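Local coordinates for titin (Homo sapiens, PDB 5JDD), which is a giant muscle protein whose chain of immunoglobulin domains, here a three-domain piece of its I-band, probably serves as an elastic element of the sarcomere, at residues Val4-Lys9 against Gly78-Lys83. Residues are numbered along the deposited sequence; the frame is centred on the assembly and turned at random.
Sequences VKIIKK and GQLECK
Val4 and Ile6 meet Leu80 across the open flank of an immunoglobulin I-set β-sandwich, where strand 6-8, at the edge of one sheet, faces strand 80-83 of the other. The two run in roughly the same direction, 26° apart with axes 9.5 Å from each other, and no hydrogen bond joins them. Val4 touches the other segment through its carbonyl, O in van der Waals contact 3.7 Å from Leu80 CD1, while its side chain turns to Val77, His29 and Val32. Lys5 points away, its NZ hydrogen-bonded to Met3 O. Ile6 carries the contact. CG1 stands anti to the carbonyl carbon and the chain runs on extended (chi2 174°), so that CD1 lies between Leu80 and Cys82, 3.7 Å from Leu80 CB. The Ile6 and Leu80 side chains overlap while running opposite ways, which brings Leu80 CD1 within 4.1 Å of Ile6 CG1. Ile7 and Lys8 both pair with Ser26, a classic β bulge in the strand. Lys9 touches Cys82 through CD, 3.9 Å from Cys82 CB, its chain bent beyond. Buried Cys82 also packs against Val25 and Pro10; with chi1 48° its SG is placed on the side flanked by its own N and C, 4.0 Å from Ile6 CD1.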
ATOM      1  N   VAL A   4     -43.280  39.009   8.939  1.00 21.85           N
ATOM      2  CA  VAL A   4     -42.124  38.284   8.411  1.00 18.17           C
ATOM      3  C   VAL A   4     -42.224  36.803   8.773  1.00 22.29           C
ATOM      4  O   VAL A   4     -42.482  36.450   9.926  1.00 24.47           O
ATOM      5  CB  VAL A   4     -40.782  38.860   8.932  1.00 25.87           C
ATOM      6  CG1 VAL A   4     -39.612  37.999   8.483  1.00 28.80           C
ATOM      7  CG2 VAL A   4     -40.602  40.297   8.455  1.00 31.29           C
ATOM      8  N   LYS A   5     -42.027  35.944   7.780  1.00 17.32           N
ATOM      9  CA  LYS A   5     -42.131  34.505   7.956  1.00 16.59           C
ATOM     10  C   LYS A   5     -40.854  33.831   7.455  1.00 17.98           C
ATOM     11  O   LYS A   5     -40.254  34.279   6.474  1.00 18.04           O
ATOM     12  CB  LYS A   5     -43.332  33.974   7.159  1.00 21.03           C
ATOM     13  CG  LYS A   5     -44.630  34.746   7.415  1.00 30.16           C
ATOM     14  CD  LYS A   5     -45.769  34.325   6.481  1.00 35.62           C
ATOM     15  CE  LYS A   5     -45.760  35.101   5.164  1.00 39.64           C
ATOM     16  NZ  LYS A   5     -45.965  36.570   5.363  1.00 40.87           N
ATOM     17  N   ILE A   6     -40.428  32.760   8.120  1.00 15.81           N
ATOM     18  CA  ILE A   6     -39.409  31.904   7.534  1.00 16.01           C
ATOM     19  C   ILE A   6     -40.095  30.973   6.530  1.00 19.52           C
ATOM     20  O   ILE A   6     -41.097  30.319   6.842  1.00 19.93           O
ATOM     21  CB  ILE A   6     -38.606  31.118   8.596  1.00 17.20           C
ATOM     22  CG1 ILE A   6     -37.744  32.081   9.423  1.00 20.33           C
ATOM     23  CG2 ILE A   6     -37.729  30.059   7.936  1.00 20.35           C
ATOM     24  CD1 ILE A   6     -37.030  31.427  10.582  1.00 22.99           C
ATOM     25  N   ILE A   7     -39.565  30.949   5.313  1.00 14.59           N
ATOM     26  CA  ILE A   7     -40.169  30.225   4.199  1.00 15.59           C
ATOM     27  C   ILE A   7     -39.437  28.913   3.936  1.00 19.68           C
ATOM     28  O   ILE A   7     -40.056  27.856   3.835  1.00 25.56           O
ATOM     29  CB  ILE A   7     -40.176  31.101   2.928  1.00 16.50           C
ATOM     30  CG1 ILE A   7     -41.078  32.323   3.134  1.00 19.59           C
ATOM     31  CG2 ILE A   7     -40.593  30.289   1.688  1.00 15.37           C
ATOM     32  CD1 ILE A   7     -42.553  31.977   3.391  1.00 18.61           C
ATOM     33  N   LYS A   8     -38.115  28.984   3.822  1.00 13.59           N
ATOM     34  CA  LYS A   8     -37.299  27.791   3.653  1.00 16.29           C
ATOM     35  C   LYS A   8     -36.219  27.741   4.735  1.00 15.73           C
ATOM     36  O   LYS A   8     -35.460  28.699   4.907  1.00 14.53           O
ATOM     37  CB  LYS A   8     -36.687  27.765   2.249  1.00 20.12           C
ATOM     38  CG  LYS A   8     -35.664  26.665   2.029  1.00 31.34           C
ATOM     39  CD  LYS A   8     -34.252  27.224   2.090  1.00 41.52           C
ATOM     40  CE  LYS A   8     -33.250  26.160   2.495  1.00 42.94           C
ATOM     41  NZ  LYS A   8     -33.662  24.820   1.996  1.00 48.17           N
ATOM     42  N   LYS A   9     -36.161  26.631   5.467  1.00 14.84           N
ATOM     43  CA  LYS A   9     -35.250  26.491   6.602  1.00 14.14           C
ATOM     44  C   LYS A   9     -33.950  25.812   6.183  1.00 13.44           C
ATOM     45  O   LYS A   9     -33.930  25.067   5.208  1.00 17.06           O
ATOM     46  CB  LYS A   9     -35.933  25.690   7.716  1.00 17.77           C
ATOM     47  CG  LYS A   9     -37.237  26.327   8.201  1.00 23.11           C
ATOM     48  CD  LYS A   9     -37.652  25.817   9.579  1.00 37.95           C
ATOM     49  CE  LYS A   9     -38.658  24.673   9.507  1.00 49.37           C
ATOM     50  NZ  LYS A   9     -38.005  23.357   9.270  1.00 55.69           N
ATOM     51  N   GLY A  78     -35.642  37.893  13.545  1.00 26.88           N
ATOM     52  CA  GLY A  78     -36.530  38.415  14.570  1.00 25.68           C
ATOM     53  C   GLY A  78     -36.460  37.522  15.797  1.00 20.28           C
ATOM     54  O   GLY A  78     -35.377  37.276  16.328  1.00 25.37           O
ATOM     55  N   GLN A  79     -37.609  37.024  16.244  1.00 25.54           N
ATOM     56  CA  GLN A  79     -37.626  36.051  17.334  1.00 30.79           C
ATOM     57  C   GLN A  79     -37.729  34.627  16.790  1.00 29.86           C
ATOM     58  O   GLN A  79     -37.774  33.664  17.561  1.00 34.94           O
ATOM     59  CB  GLN A  79     -38.784  36.326  18.293  1.00 33.81           C
ATOM     60  CG  GLN A  79     -38.744  37.692  18.952  1.00 37.00           C
ATOM     61  CD  GLN A  79     -40.028  38.007  19.688  1.00 48.33           C
ATOM     62  OE1 GLN A  79     -40.774  37.106  20.073  1.00 54.47           O
ATOM     63  NE2 GLN A  79     -40.299  39.290  19.880  1.00 48.94           N
ATOM     64  N   LEU A  80     -37.775  34.506  15.464  1.00 22.36           N
ATOM     65  CA  LEU A  80     -37.855  33.202  14.810  1.00 21.06           C
ATOM     66  C   LEU A  80     -36.463  32.609  14.710  1.00 21.16           C
ATOM     67  O   LEU A  80     -35.501  33.313  14.396  1.00 23.40           O
ATOM     68  CB  LEU A  80     -38.448  33.330  13.405  1.00 24.35           C
ATOM     69  CG  LEU A  80     -39.803  34.032  13.291  1.00 30.32           C
ATOM     70  CD1 LEU A  80     -40.099  34.350  11.836  1.00 31.83           C
ATOM     71  CD2 LEU A  80     -40.908  33.176  13.887  1.00 33.69           C
ATOM     72  N   GLU A  81     -36.354  31.316  14.985  1.00 17.49           N
ATOM     73  CA  GLU A  81     -35.079  30.623  14.862  1.00 16.63           C
ATOM     74  C   GLU A  81     -35.252  29.340  14.077  1.00 19.59           C
ATOM     75  O   GLU A  81     -36.337  28.756  14.042  1.00 23.62           O
ATOM     76  CB  GLU A  81     -34.493  30.305  16.237  1.00 21.69           C
ATOM     77  CG  GLU A  81     -34.316  31.509  17.139  1.00 30.09           C
ATOM     78  CD  GLU A  81     -33.717  31.137  18.480  1.00 40.58           C
ATOM     79  OE1 GLU A  81     -33.263  29.979  18.620  1.00 39.06           O
ATOM     80  OE2 GLU A  81     -33.707  32.000  19.388  1.00 42.34           O
ATOM     81  N   CYS A  82     -34.169  28.909  13.444  1.00 15.31           N
ATOM     82  CA  CYS A  82     -34.121  27.594  12.821  1.00 14.40           C
ATOM     83  C   CYS A  82     -32.694  27.073  12.879  1.00 14.47           C
ATOM     84  O   CYS A  82     -31.732  27.845  12.867  1.00 17.05           O
ATOM     85  CB  CYS A  82     -34.646  27.621  11.379  1.00 20.79           C
ATOM     86  SG  CYS A  82     -33.971  28.933  10.340  1.00 27.35           S
ATOM     87  N   LYS A  83     -32.565  25.756  12.958  1.00 13.78           N
ATOM     88  CA  LYS A  83     -31.282  25.132  13.208  1.00 14.92           C
ATOM     89  C   LYS A  83     -31.000  24.027  12.209  1.00 13.33           C
ATOM     90  O   LYS A  83     -31.917  23.374  11.706  1.00 13.98           O
ATOM     91  CB  LYS A  83     -31.262  24.531  14.615  1.00 17.58           C
ATOM     92  CG  LYS A  83     -31.333  25.543  15.737  1.00 21.69           C
ATOM     93  CD  LYS A  83     -31.588  24.850  17.067  1.00 26.43           C
ATOM     94  CE  LYS A  83     -31.772  25.862  18.195  1.00 37.07           C
ATOM     95  NZ  LYS A  83     -30.506  26.581  18.518  1.00 38.96           N
TER